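Local coordinates for peroxisomal membrane protein LPX1 (Saccharomyces cerevisiae, PDB 2Y6U) that hydrolyses acyl esters in the peroxisome as an alpha/beta hydrolase with esterase, lipase and phospholipase A activity, at residues A[69-74]-A[331-336]; A[164-169]-A[339-344]; A[112-117]-A[267-272]; A[147-152]-A[271-276]. One frame throughout, in Å; residues are numbered along the deposited sequence.

Contact 1: A[69-74]-A[331-336]; sequences EYYLPR and DLVIER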
loop_
_atom_site.group_PDB
_atom_site.type_symbol
_atom_site.label_atom_id
_atom_site.label_comp_id
_atom_site.label_asym_id
_atom_site.label_seq_id
_atom_site.Cartn_x
_atom_site.Cartn_y
_atom_site.Cartn_z
ATOM N N GLU A 69 -13.291 22.346 8.593
ATOM C CA GLU A 69 -13.866 22.615 9.898
ATOM C C GLU A 69 -15.298 23.096 9.913
ATOM O O GLU A 69 -16.086 22.676 10.780
ATOM C CB GLU A 69 -12.948 23.521 10.768
ATOM C CG GLU A 69 -11.622 22.831 10.993
ATOM C CD GLU A 69 -10.621 23.733 11.872
ATOM O OE1 GLU A 69 -10.963 24.860 12.254
ATOM O OE2 GLU A 69 -9.491 23.309 12.045
ATOM N N TYR A 70 -15.670 23.965 8.978
ATOM C CA TYR A 70 -17.014 24.413 8.831
ATOM C C TYR A 70 -18.003 23.213 8.687
ATOM O O TYR A 70 -19.167 23.317 9.011
ATOM C CB TYR A 70 -17.068 25.338 7.586
ATOM C CG TYR A 70 -18.424 25.823 7.273
ATOM C CD1 TYR A 70 -19.268 25.113 6.430
ATOM C CD2 TYR A 70 -18.882 27.019 7.813
ATOM C CE1 TYR A 70 -20.538 25.569 6.131
ATOM C CE2 TYR A 70 -20.181 27.554 7.498
ATOM C CZ TYR A 70 -21.015 26.814 6.654
ATOM O OH TYR A 70 -22.256 27.299 6.448
ATOM N N TYR A 71 -17.529 22.118 8.100
ATOM C CA TYR A 71 -18.397 20.969 7.872
ATOM C C TYR A 71 -18.782 20.211 9.139
ATOM O O TYR A 71 -19.882 19.596 9.219
ATOM C CB TYR A 71 -17.703 19.959 6.961
ATOM C CG TYR A 71 -17.614 20.375 5.483
ATOM C CD1 TYR A 71 -17.047 21.601 5.090
ATOM C CD2 TYR A 71 -18.041 19.493 4.467
ATOM C CE1 TYR A 71 -16.957 21.988 3.699
ATOM C CE2 TYR A 71 -17.909 19.841 3.132
ATOM C CZ TYR A 71 -17.399 21.082 2.746
ATOM O OH TYR A 71 -17.301 21.409 1.391
ATOM N N LEU A 72 -17.879 20.235 10.116
ATOM C CA LEU A 72 -18.056 19.349 11.287
ATOM C C LEU A 72 -19.384 19.442 12.008
ATOM O O LEU A 72 -19.965 18.427 12.261
ATOM C CB LEU A 72 -16.897 19.550 12.304
ATOM C CG LEU A 72 -15.545 19.217 11.742
ATOM C CD1 LEU A 72 -14.404 19.719 12.746
ATOM C CD2 LEU A 72 -15.435 17.677 11.393
ATOM N N PRO A 73 -19.890 20.639 12.346
ATOM C CA PRO A 73 -21.168 20.623 13.032
ATOM C C PRO A 73 -22.355 20.354 12.099
ATOM O O PRO A 73 -23.445 20.160 12.580
ATOM C CB PRO A 73 -21.254 22.007 13.694
ATOM C CG PRO A 73 -20.147 22.791 13.100
ATOM C CD PRO A 73 -19.310 21.986 12.262
ATOM N N ARG A 74 -22.124 20.299 10.779
ATOM C CA ARG A 74 -23.219 20.250 9.822
ATOM C C ARG A 74 -23.393 18.854 9.197
ATOM O O ARG A 74 -24.404 18.578 8.540
ATOM C CB ARG A 74 -22.925 21.271 8.747
ATOM C CG ARG A 74 -23.178 22.642 9.215
ATOM C CD ARG A 74 -22.536 23.646 8.285
ATOM N NE ARG A 74 -22.873 24.971 8.760
ATOM C CZ ARG A 74 -22.187 25.668 9.665
ATOM N NH1 ARG A 74 -21.049 25.211 10.215
ATOM N NH2 ARG A 74 -22.630 26.843 10.004
ATOM N N ASP A 331 -22.520 24.654 2.025
ATOM C CA ASP A 331 -23.847 24.170 2.473
ATOM C C ASP A 331 -24.441 23.197 1.442
ATOM O O ASP A 331 -24.981 22.150 1.827
ATOM C CB ASP A 331 -24.789 25.299 2.760
ATOM C CG ASP A 331 -24.399 26.052 4.016
ATOM O OD1 ASP A 331 -23.552 25.571 4.777
ATOM O OD2 ASP A 331 -24.909 27.109 4.185
ATOM N N LEU A 332 -24.332 23.535 0.156
ATOM C CA LEU A 332 -24.785 22.636 -0.939
ATOM C C LEU A 332 -24.006 21.337 -0.978
ATOM O O LEU A 332 -24.602 20.282 -1.118
ATOM C CB LEU A 332 -24.753 23.326 -2.307
ATOM C CG LEU A 332 -25.738 24.513 -2.434
ATOM C CD1 LEU A 332 -25.600 25.190 -3.803
ATOM C CD2 LEU A 332 -27.191 24.088 -2.170
ATOM N N VAL A 333 -22.689 21.416 -0.794
ATOM C CA VAL A 333 -21.850 20.243 -0.772
ATOM C C VAL A 333 -22.177 19.326 0.448
ATOM O O VAL A 333 -22.342 18.107 0.331
ATOM C CB VAL A 333 -20.374 20.612 -0.795
ATOM C CG1 VAL A 333 -19.454 19.343 -0.716
ATOM C CG2 VAL A 333 -19.999 21.391 -2.112
ATOM N N ILE A 334 -22.392 19.949 1.588
ATOM C CA ILE A 334 -22.715 19.204 2.781
ATOM C C ILE A 334 -24.046 18.465 2.646
ATOM O O ILE A 334 -24.192 17.278 3.046
ATOM C CB ILE A 334 -22.712 20.141 3.969
ATOM C CG1 ILE A 334 -21.289 20.562 4.294
ATOM C CG2 ILE A 334 -23.419 19.525 5.209
ATOM C CD1 ILE A 334 -21.208 21.865 5.186
ATOM N N GLU A 335 -25.005 19.142 2.018
ATOM C CA GLU A 335 -26.316 18.514 1.829
ATOM C C GLU A 335 -26.192 17.299 0.997
ATOM O O GLU A 335 -26.802 16.294 1.329
ATOM C CB GLU A 335 -27.362 19.462 1.251
ATOM C CG GLU A 335 -28.674 18.784 1.037
ATOM C CD GLU A 335 -28.777 17.972 -0.320
ATOM O OE1 GLU A 335 -27.999 18.234 -1.293
ATOM O OE2 GLU A 335 -29.676 17.086 -0.416
ATOM N N ARG A 336 -25.314 17.326 -0.014
ATOM C CA ARG A 336 -25.046 16.128 -0.760
ATOM C C ARG A 336 -24.325 15.027 -0.009
ATOM O O ARG A 336 -24.692 13.871 -0.106
ATOM C CB ARG A 336 -24.279 16.400 -2.063
ATOM C CG ARG A 336 -24.975 17.310 -3.007
ATOM C CD ARG A 336 -25.984 16.516 -3.861
ATOM N NE ARG A 336 -27.243 16.345 -3.208
ATOM C CZ ARG A 336 -28.136 15.392 -3.485
ATOM N NH1 ARG A 336 -28.003 14.450 -4.498
ATOM N NH2 ARG A 336 -29.227 15.418 -2.758
#
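I334 of helix 330-347 packs among Y70, Y71 and R74, which belong to the loop between strands 51-58 and 84-92 of the alpha/beta-hydrolase sheet. The two tyrosines receive it differently. I334 CG1 lies over the face of the Y71 ring in a CH-pi contact, 3.8 Å from the ring centroid, whereas CD1 reaches the edge of the Y70 ring, 3.9 Å from Y70 CE1. The side chain of Y70 stands roughly perpendicular to that of D331, and Y70 OH gives D331 OD1 a 2.7 Å hydrogen bond on the syn side. A phenylalanine in place of Y70 would probably leave D331 OD1 without this donor and the ring without its polar tie to helix 330-347. R74 lies across the Y70 ring, with NH1 over its centre, and NH1 also donates to Y70 O. Y71 OH turns to N326 O for its hydrogen bond and also touches V333 CG1 at 3.7 Å.

Contact 2: A[164-169]-A[339-344]; sequences LLILIE and HHIHEF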
loop_
_atom_site.group_PDB
_atom_site.type_symbol
_atom_site.label_atom_id
_atom_site.label_comp_id
_atom_site.label_asym_id
_atom_site.label_seq_id
_atom_site.Cartn_x
_atom_site.Cartn_y
_atom_site.Cartn_z
ATOM N N LEU A 164 -17.343 3.905 1.003
ATOM C CA LEU A 164 -17.990 4.964 0.194
ATOM C C LEU A 164 -16.936 6.044 -0.086
ATOM O O LEU A 164 -16.192 6.475 0.847
ATOM C CB LEU A 164 -19.152 5.547 0.987
ATOM C CG LEU A 164 -19.849 6.749 0.343
ATOM C CD1 LEU A 164 -20.545 6.268 -0.987
ATOM C CD2 LEU A 164 -20.896 7.313 1.323
ATOM N N LEU A 165 -16.814 6.460 -1.348
ATOM C CA LEU A 165 -15.890 7.524 -1.791
ATOM C C LEU A 165 -16.728 8.678 -2.244
ATOM O O LEU A 165 -17.734 8.480 -2.990
ATOM C CB LEU A 165 -15.042 7.043 -2.959
ATOM C CG LEU A 165 -13.817 6.202 -2.616
ATOM C CD1 LEU A 165 -14.068 4.866 -1.878
ATOM C CD2 LEU A 165 -13.038 6.061 -3.944
ATOM N N ILE A 166 -16.388 9.883 -1.811
ATOM C CA ILE A 166 -17.056 11.081 -2.240
ATOM C C ILE A 166 -15.945 12.009 -2.773
ATOM O O ILE A 166 -15.037 12.436 -2.043
ATOM C CB ILE A 166 -17.822 11.786 -1.119
ATOM C CG1 ILE A 166 -18.838 10.807 -0.475
ATOM C CG2 ILE A 166 -18.482 13.084 -1.714
ATOM C CD1 ILE A 166 -19.697 11.410 0.635
ATOM N N LEU A 167 -15.959 12.237 -4.063
ATOM C CA LEU A 167 -14.942 12.989 -4.739
ATOM C C LEU A 167 -15.514 14.315 -5.159
ATOM O O LEU A 167 -16.482 14.364 -5.949
ATOM C CB LEU A 167 -14.493 12.175 -5.980
ATOM C CG LEU A 167 -14.214 10.692 -5.819
ATOM C CD1 LEU A 167 -13.821 10.081 -7.185
ATOM C CD2 LEU A 167 -13.123 10.417 -4.783
ATOM N N ILE A 168 -14.939 15.417 -4.682
ATOM C CA ILE A 168 -15.462 16.728 -5.011
ATOM C C ILE A 168 -14.427 17.304 -5.977
ATOM O O ILE A 168 -13.282 17.576 -5.606
ATOM C CB ILE A 168 -15.609 17.608 -3.799
ATOM C CG1 ILE A 168 -16.509 16.947 -2.702
ATOM C CG2 ILE A 168 -16.158 19.034 -4.245
ATOM C CD1 ILE A 168 -16.258 17.561 -1.276
ATOM N N GLU A 169 -14.804 17.523 -7.211
ATOM C CA GLU A 169 -13.893 18.050 -8.204
ATOM C C GLU A 169 -12.522 17.389 -8.249
ATOM O O GLU A 169 -11.455 18.070 -8.161
ATOM C CB GLU A 169 -13.715 19.542 -7.962
ATOM C CG GLU A 169 -14.902 20.371 -8.342
ATOM C CD GLU A 169 -14.984 20.600 -9.928
ATOM O OE1 GLU A 169 -13.944 20.864 -10.526
ATOM O OE2 GLU A 169 -16.076 20.587 -10.503
ATOM N N HIS A 339 -26.801 13.401 2.300
ATOM C CA HIS A 339 -27.738 12.610 1.558
ATOM C C HIS A 339 -27.120 11.270 1.210
ATOM O O HIS A 339 -27.698 10.180 1.457
ATOM C CB HIS A 339 -28.163 13.366 0.247
ATOM C CG HIS A 339 -28.926 12.501 -0.697
ATOM N ND1 HIS A 339 -30.238 12.155 -0.465
ATOM C CD2 HIS A 339 -28.562 11.874 -1.852
ATOM C CE1 HIS A 339 -30.670 11.391 -1.457
ATOM N NE2 HIS A 339 -29.665 11.179 -2.290
ATOM N N HIS A 340 -25.925 11.316 0.638
ATOM C CA HIS A 340 -25.334 10.078 0.146
ATOM C C HIS A 340 -24.917 9.162 1.252
ATOM O O HIS A 340 -25.049 7.948 1.146
ATOM C CB HIS A 340 -24.201 10.323 -0.834
ATOM C CG HIS A 340 -24.661 10.873 -2.125
ATOM N ND1 HIS A 340 -25.498 10.180 -2.977
ATOM C CD2 HIS A 340 -24.496 12.104 -2.654
ATOM C CE1 HIS A 340 -25.795 10.968 -4.006
ATOM N NE2 HIS A 340 -25.168 12.128 -3.847
ATOM N N ILE A 341 -24.422 9.699 2.332
ATOM C CA ILE A 341 -24.068 8.821 3.466
ATOM C C ILE A 341 -25.291 8.168 4.059
ATOM O O ILE A 341 -25.330 6.952 4.384
ATOM C CB ILE A 341 -23.340 9.668 4.579
ATOM C CG1 ILE A 341 -21.911 10.085 4.077
ATOM C CG2 ILE A 341 -23.259 8.889 5.886
ATOM C CD1 ILE A 341 -21.179 11.016 5.136
ATOM N N HIS A 342 -26.358 8.967 4.222
ATOM C CA HIS A 342 -27.598 8.394 4.733
ATOM C C HIS A 342 -28.128 7.268 3.844
ATOM O O HIS A 342 -28.451 6.182 4.338
ATOM C CB HIS A 342 -28.685 9.497 4.834
ATOM C CG HIS A 342 -29.999 9.013 5.338
ATOM N ND1 HIS A 342 -30.236 8.777 6.673
ATOM C CD2 HIS A 342 -31.162 8.753 4.694
ATOM C CE1 HIS A 342 -31.500 8.397 6.831
ATOM N NE2 HIS A 342 -32.081 8.360 5.649
ATOM N N GLU A 343 -28.207 7.497 2.542
ATOM C CA GLU A 343 -28.753 6.456 1.668
ATOM C C GLU A 343 -27.829 5.210 1.716
ATOM O O GLU A 343 -28.280 4.092 1.704
ATOM C CB GLU A 343 -28.852 6.963 0.219
ATOM C CG GLU A 343 -29.900 8.051 -0.018
ATOM C CD GLU A 343 -31.357 7.621 0.286
ATOM O OE1 GLU A 343 -31.746 6.450 0.048
ATOM O OE2 GLU A 343 -32.124 8.467 0.760
ATOM N N PHE A 344 -26.526 5.446 1.739
ATOM C CA PHE A 344 -25.569 4.319 1.720
ATOM C C PHE A 344 -25.736 3.422 2.946
ATOM O O PHE A 344 -25.889 2.183 2.819
ATOM C CB PHE A 344 -24.119 4.856 1.560
ATOM C CG PHE A 344 -23.080 3.773 1.525
ATOM C CD1 PHE A 344 -22.785 3.133 0.353
ATOM C CD2 PHE A 344 -22.469 3.317 2.691
ATOM C CE1 PHE A 344 -21.935 2.028 0.293
ATOM C CE2 PHE A 344 -21.544 2.221 2.645
ATOM C CZ PHE A 344 -21.329 1.550 1.445
#
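Strand 164-168 and helix 330-347 run nearly antiparallel where L164 and I166 meet I341 and F344, the axes of the short segments 10.2 Å apart and at 165°. This is the helix-on-sheet layering of the alpha/beta-hydrolase fold, with the strand between its parallel neighbours 137-144 and 286-292. L164 carries most of the contact. Its CG is anti to the backbone N (chi1 175°), and from there CD2 reaches I341 CG1 at 4.0 Å and F344 CB at 4.1 Å. The side chains of L164 and I341 cross at about a right angle, while L164 and F344 lie alongside one another, pointing opposite ways. Two residues further along the strand, on the same face, I166 CD1 adds a looser touch on I341 CG1 at 4.3 Å. H340 also faces the strand, but its polar end is engaged outside the pair, NE2 being hydrogen-bonded to D316 OD2. The aromatic ring is met squarely: L164 CB sits over the centre of the F344 ring, 4.2 Å from the centroid and only 5° off the ring normal.

Contact 3: A[112-117]-A[267-272]; sequences FNWIDG and MNMQTF
N113 OD1 is gripped by two backbone amides, D116 N at 3.1 Å and, more weakly, I115 N, in an N-cap at the start of helix 114-125 that faces the loop 267-272 of this alpha/beta hydrolase. The amide's other arm, ND2, reaches that loop through two waters, one bound to T271 OG1 and the other to T271 O. N268 ND2 adds a weak bond to F112 O and has N111 OD1 as a further partner. F272 is the main apolar piece: its CG lies between backbone N and carbonyl carbon (chi1 57°), and its ring packs obliquely against the W114 indole, planes 34° apart and CZ 3.3 Å from W114 CG. The same indole face takes a Met-aromatic contact from M269. An alanine in place of W114 would probably open a gap beside F272 CZ and leave the M269 thioether without its aromatic partner. M269 SD stands over the six-membered ring, 3.8 Å from its centroid.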
loop_
_atom_site.group_PDB
_atom_site.type_symbol
_atom_site.label_atom_id
_atom_site.label_comp_id
_atom_site.label_asym_id
_atom_site.label_seq_id
_atom_site.Cartn_x
_atom_site.Cartn_y
_atom_site.Cartn_z
ATOM N N PHE A 112 6.654 15.950 -5.001
ATOM C CA PHE A 112 5.528 15.534 -4.218
ATOM C C PHE A 112 4.596 14.635 -5.059
ATOM O O PHE A 112 3.939 15.080 -6.035
ATOM C CB PHE A 112 4.782 16.747 -3.665
ATOM C CG PHE A 112 3.560 16.391 -2.935
ATOM C CD1 PHE A 112 3.613 15.580 -1.820
ATOM C CD2 PHE A 112 2.336 16.774 -3.411
ATOM C CE1 PHE A 112 2.451 15.189 -1.178
ATOM C CE2 PHE A 112 1.193 16.474 -2.701
ATOM C CZ PHE A 112 1.213 15.690 -1.667
ATOM N N ASN A 113 4.621 13.338 -4.733
ATOM C CA ASN A 113 3.966 12.323 -5.536
ATOM C C ASN A 113 2.624 12.058 -4.793
ATOM O O ASN A 113 2.590 11.649 -3.604
ATOM C CB ASN A 113 4.875 11.068 -5.582
ATOM C CG ASN A 113 4.223 9.902 -6.281
ATOM O OD1 ASN A 113 3.116 9.483 -5.839
ATOM N ND2 ASN A 113 4.889 9.307 -7.268
ATOM N N TRP A 114 1.497 12.260 -5.450
ATOM C CA TRP A 114 0.222 12.251 -4.718
ATOM C C TRP A 114 -0.083 10.838 -4.221
ATOM O O TRP A 114 -0.868 10.705 -3.258
ATOM C CB TRP A 114 -0.919 12.728 -5.606
ATOM C CG TRP A 114 -0.872 14.144 -6.019
ATOM C CD1 TRP A 114 0.095 15.080 -5.701
ATOM C CD2 TRP A 114 -1.847 14.812 -6.751
ATOM N NE1 TRP A 114 -0.186 16.270 -6.314
ATOM C CE2 TRP A 114 -1.416 16.180 -6.885
ATOM C CE3 TRP A 114 -3.050 14.427 -7.351
ATOM C CZ2 TRP A 114 -2.139 17.106 -7.594
ATOM C CZ3 TRP A 114 -3.812 15.350 -7.959
ATOM C CH2 TRP A 114 -3.320 16.705 -8.164
ATOM N N ILE A 115 0.498 9.808 -4.866
ATOM C CA ILE A 115 0.323 8.415 -4.432
ATOM C C ILE A 115 1.038 8.178 -3.077
ATOM O O ILE A 115 0.517 7.490 -2.194
ATOM C CB ILE A 115 0.678 7.409 -5.451
ATOM C CG1 ILE A 115 -0.125 7.609 -6.770
ATOM C CG2 ILE A 115 0.393 5.941 -4.876
ATOM C CD1 ILE A 115 0.329 6.777 -7.928
ATOM N N ASP A 116 2.222 8.734 -2.919
ATOM C CA ASP A 116 2.912 8.774 -1.581
ATOM C C ASP A 116 1.957 9.420 -0.553
ATOM O O ASP A 116 1.810 8.924 0.573
ATOM C CB ASP A 116 4.183 9.583 -1.612
ATOM C CG ASP A 116 5.288 8.965 -2.446
ATOM O OD1 ASP A 116 5.155 7.869 -3.046
ATOM O OD2 ASP A 116 6.364 9.678 -2.592
ATOM N N GLY A 117 1.329 10.524 -0.916
ATOM C CA GLY A 117 0.372 11.168 -0.044
ATOM C C GLY A 117 -0.844 10.236 0.303
ATOM O O GLY A 117 -1.330 10.247 1.412
ATOM N N MET A 267 3.103 20.382 -10.988
ATOM C CA MET A 267 4.220 20.295 -11.914
ATOM C C MET A 267 4.656 18.850 -12.142
ATOM O O MET A 267 5.541 18.603 -12.905
ATOM C CB MET A 267 5.399 21.080 -11.328
ATOM C CG MET A 267 5.077 22.621 -11.285
ATOM S SD MET A 267 6.294 23.584 -10.281
ATOM C CE MET A 267 7.732 23.419 -11.300
ATOM N N ASN A 268 4.014 17.906 -11.480
ATOM C CA ASN A 268 4.593 16.539 -11.383
ATOM C C ASN A 268 3.613 15.424 -11.758
ATOM O O ASN A 268 3.925 14.242 -11.530
ATOM C CB ASN A 268 4.903 16.354 -9.883
ATOM C CG ASN A 268 6.037 15.452 -9.660
ATOM O OD1 ASN A 268 6.927 15.243 -10.536
ATOM N ND2 ASN A 268 5.993 14.785 -8.500
ATOM N N MET A 269 2.461 15.806 -12.312
ATOM C CA MET A 269 1.292 14.894 -12.468
ATOM C C MET A 269 1.629 13.749 -13.331
ATOM O O MET A 269 1.175 12.643 -13.050
ATOM C CB MET A 269 0.143 15.559 -13.161
ATOM C CG MET A 269 -0.579 16.511 -12.397
ATOM S SD MET A 269 -1.684 15.821 -11.126
ATOM C CE MET A 269 -2.889 14.671 -11.660
ATOM N N GLN A 270 2.492 13.944 -14.336
ATOM C CA GLN A 270 2.758 12.875 -15.226
ATOM C C GLN A 270 3.510 11.711 -14.608
ATOM O O GLN A 270 3.556 10.596 -15.172
ATOM C CB GLN A 270 3.528 13.366 -16.450
ATOM C CG GLN A 270 2.770 14.508 -17.113
ATOM C CD GLN A 270 3.027 15.935 -16.509
ATOM O OE1 GLN A 270 3.652 16.158 -15.384
ATOM N NE2 GLN A 270 2.516 16.936 -17.278
ATOM N N THR A 271 4.091 11.924 -13.439
ATOM C CA THR A 271 4.957 10.863 -12.900
ATOM C C THR A 271 4.094 9.906 -12.014
ATOM O O THR A 271 4.626 8.877 -11.538
ATOM C CB THR A 271 6.072 11.443 -11.972
ATOM O OG1 THR A 271 5.411 12.056 -10.846
ATOM C CG2 THR A 271 6.956 12.495 -12.710
ATOM N N PHE A 272 2.837 10.181 -11.753
ATOM C CA PHE A 272 2.017 9.292 -10.970
ATOM C C PHE A 272 0.575 9.131 -11.450
ATOM O O PHE A 272 -0.131 8.213 -11.041
ATOM C CB PHE A 272 2.056 9.757 -9.441
ATOM C CG PHE A 272 1.628 11.165 -9.210
ATOM C CD1 PHE A 272 0.308 11.468 -9.248
ATOM C CD2 PHE A 272 2.557 12.205 -8.998
ATOM C CE1 PHE A 272 -0.138 12.738 -9.138
ATOM C CE2 PHE A 272 2.115 13.484 -8.815
ATOM C CZ PHE A 272 0.749 13.756 -8.875
HETATM O O HOH W 1 6.825 11.169 -8.493
HETATM O O HOH W 2 4.420 7.124 -9.167
#

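Contact 4: A[147-152]-A[271-276]; sequences GGFQAL and TFAPFL
F149 projects from helix 146-157 as a flat bump toward the start of helix 273-279, where F272, A273 and L276 receive it. CG of F149 is anti to the backbone N (chi1 -180°), and the tip of the ring, CZ, comes to 3.4 Å from L276 CB. L276 curls over the same ring: its CD2 lies over one face, offset toward the rim and 3.8 Å from the centroid, in a CH-pi contact, the two side chains running alongside with their ends pointing opposite ways. The N-terminal end of the second helix meets the ring on another side. There A273 CA touches the F149 ring at its edge, and F272 turns its own edge toward the F149 face in an offset edge-to-face pair, planes at 83° and centroids 5.5 Å apart; W114 of helix 114-125 makes a further edge-to-face pair with F149. L276 is in turn a bump for the first helix. Its CD1 comes to 4.0 Å from L152 CB, and L276 also touches A153 and V156 farther along. Helix 146-157 begins just after strand 137-144 and contains G147 of a GxSxG pattern, consistent with the nucleophile elbow of alpha/beta hydrolases, whose following helix is here packed against helix 273-279.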
loop_
_atom_site.group_PDB
_atom_site.type_symbol
_atom_site.label_atom_id
_atom_site.label_comp_id
_atom_site.label_asym_id
_atom_site.label_seq_id
_atom_site.Cartn_x
_atom_site.Cartn_y
_atom_site.Cartn_z
ATOM N N GLY A 147 -7.112 15.666 -3.236
ATOM C CA GLY A 147 -7.674 14.777 -2.250
ATOM C C GLY A 147 -8.616 13.756 -2.860
ATOM O O GLY A 147 -8.737 12.639 -2.386
ATOM N N GLY A 148 -9.251 14.139 -3.948
ATOM C CA GLY A 148 -10.126 13.235 -4.703
ATOM C C GLY A 148 -9.299 12.202 -5.408
ATOM O O GLY A 148 -9.662 11.006 -5.406
ATOM N N PHE A 149 -8.270 12.662 -6.111
ATOM C CA PHE A 149 -7.287 11.680 -6.667
ATOM C C PHE A 149 -6.888 10.695 -5.539
ATOM O O PHE A 149 -6.800 9.457 -5.760
ATOM C CB PHE A 149 -6.083 12.430 -7.220
ATOM C CG PHE A 149 -5.007 11.574 -7.818
ATOM C CD1 PHE A 149 -4.136 10.837 -6.974
ATOM C CD2 PHE A 149 -4.829 11.508 -9.197
ATOM C CE1 PHE A 149 -3.112 10.068 -7.543
ATOM C CE2 PHE A 149 -3.816 10.761 -9.764
ATOM C CZ PHE A 149 -2.944 10.021 -8.941
ATOM N N GLN A 150 -6.488 11.243 -4.389
ATOM C CA GLN A 150 -5.966 10.422 -3.286
ATOM C C GLN A 150 -6.962 9.473 -2.677
ATOM O O GLN A 150 -6.595 8.377 -2.359
ATOM C CB GLN A 150 -5.292 11.292 -2.241
ATOM C CG GLN A 150 -4.058 11.986 -2.814
ATOM C CD GLN A 150 -3.436 12.941 -1.832
ATOM O OE1 GLN A 150 -4.144 13.705 -1.172
ATOM N NE2 GLN A 150 -2.125 12.956 -1.769
ATOM N N ALA A 151 -8.232 9.864 -2.671
ATOM C CA ALA A 151 -9.315 8.958 -2.242
ATOM C C ALA A 151 -9.342 7.703 -3.108
ATOM O O ALA A 151 -9.451 6.609 -2.613
ATOM C CB ALA A 151 -10.686 9.673 -2.259
ATOM N N LEU A 152 -9.360 7.903 -4.428
ATOM C CA LEU A 152 -9.266 6.798 -5.375
ATOM C C LEU A 152 -8.016 5.929 -5.192
ATOM O O LEU A 152 -8.099 4.698 -5.126
ATOM C CB LEU A 152 -9.316 7.333 -6.824
ATOM C CG LEU A 152 -10.612 7.926 -7.288
ATOM C CD1 LEU A 152 -10.443 8.790 -8.604
ATOM C CD2 LEU A 152 -11.662 6.773 -7.492
ATOM N N THR A 271 4.091 11.924 -13.439
ATOM C CA THR A 271 4.957 10.863 -12.900
ATOM C C THR A 271 4.094 9.906 -12.014
ATOM O O THR A 271 4.626 8.877 -11.538
ATOM C CB THR A 271 6.072 11.443 -11.972
ATOM O OG1 THR A 271 5.411 12.056 -10.846
ATOM C CG2 THR A 271 6.956 12.495 -12.710
ATOM N N PHE A 272 2.837 10.181 -11.753
ATOM C CA PHE A 272 2.017 9.292 -10.970
ATOM C C PHE A 272 0.575 9.131 -11.450
ATOM O O PHE A 272 -0.131 8.213 -11.041
ATOM C CB PHE A 272 2.056 9.757 -9.441
ATOM C CG PHE A 272 1.628 11.165 -9.210
ATOM C CD1 PHE A 272 0.308 11.468 -9.248
ATOM C CD2 PHE A 272 2.557 12.205 -8.998
ATOM C CE1 PHE A 272 -0.138 12.738 -9.138
ATOM C CE2 PHE A 272 2.115 13.484 -8.815
ATOM C CZ PHE A 272 0.749 13.756 -8.875
ATOM N N ALA A 273 0.062 10.040 -12.288
ATOM C CA ALA A 273 -1.300 9.934 -12.696
ATOM C C ALA A 273 -1.525 8.600 -13.547
ATOM O O ALA A 273 -2.566 8.059 -13.395
ATOM C CB ALA A 273 -1.804 11.213 -13.534
ATOM N N PRO A 274 -0.611 8.163 -14.400
ATOM C CA PRO A 274 -0.929 6.987 -15.228
ATOM C C PRO A 274 -1.268 5.756 -14.393
ATOM O O PRO A 274 -2.163 5.003 -14.737
ATOM C CB PRO A 274 0.342 6.779 -16.023
ATOM C CG PRO A 274 0.756 8.280 -16.340
ATOM C CD PRO A 274 0.614 8.801 -14.946
ATOM N N PHE A 275 -0.566 5.615 -13.291
ATOM C CA PHE A 275 -0.800 4.481 -12.371
ATOM C C PHE A 275 -2.232 4.488 -11.822
ATOM O O PHE A 275 -2.944 3.502 -11.860
ATOM C CB PHE A 275 0.192 4.524 -11.227
ATOM C CG PHE A 275 -0.059 3.394 -10.203
ATOM C CD1 PHE A 275 0.417 2.136 -10.436
ATOM C CD2 PHE A 275 -0.874 3.596 -9.154
ATOM C CE1 PHE A 275 0.166 1.098 -9.504
ATOM C CE2 PHE A 275 -1.098 2.580 -8.222
ATOM C CZ PHE A 275 -0.576 1.354 -8.410
ATOM N N LEU A 276 -2.713 5.662 -11.421
ATOM C CA LEU A 276 -4.074 5.839 -10.921
ATOM C C LEU A 276 -5.097 5.604 -12.020
ATOM O O LEU A 276 -6.013 4.777 -11.854
ATOM C CB LEU A 276 -4.276 7.173 -10.179
ATOM C CG LEU A 276 -5.768 7.104 -9.738
ATOM C CD1 LEU A 276 -5.936 6.032 -8.556
ATOM C CD2 LEU A 276 -6.549 8.285 -9.647
#

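The four contacts are spread over the central mixed sheet and the helices on its two faces. Contacts 1 and 2 share helix 330-347 on one side, their centres 12 Å apart, and touch where V333 CG1 meets I168 CD1. Contacts 3 and 4 lie across the chain's centre, 8 Å apart between centres, and share T271 and F272. Strand 164-168 joins the two layers: L167 of contact 2 packs on G148, A151 and L152 of contact 4. Along the chain, contacts 3 and 4 fall between the two segments of contact 1, whose own ends lie 257 residues apart. Residues distant in sequence are thus drawn into one layered fold, and contacts 3 and 4 also touch the second subunit.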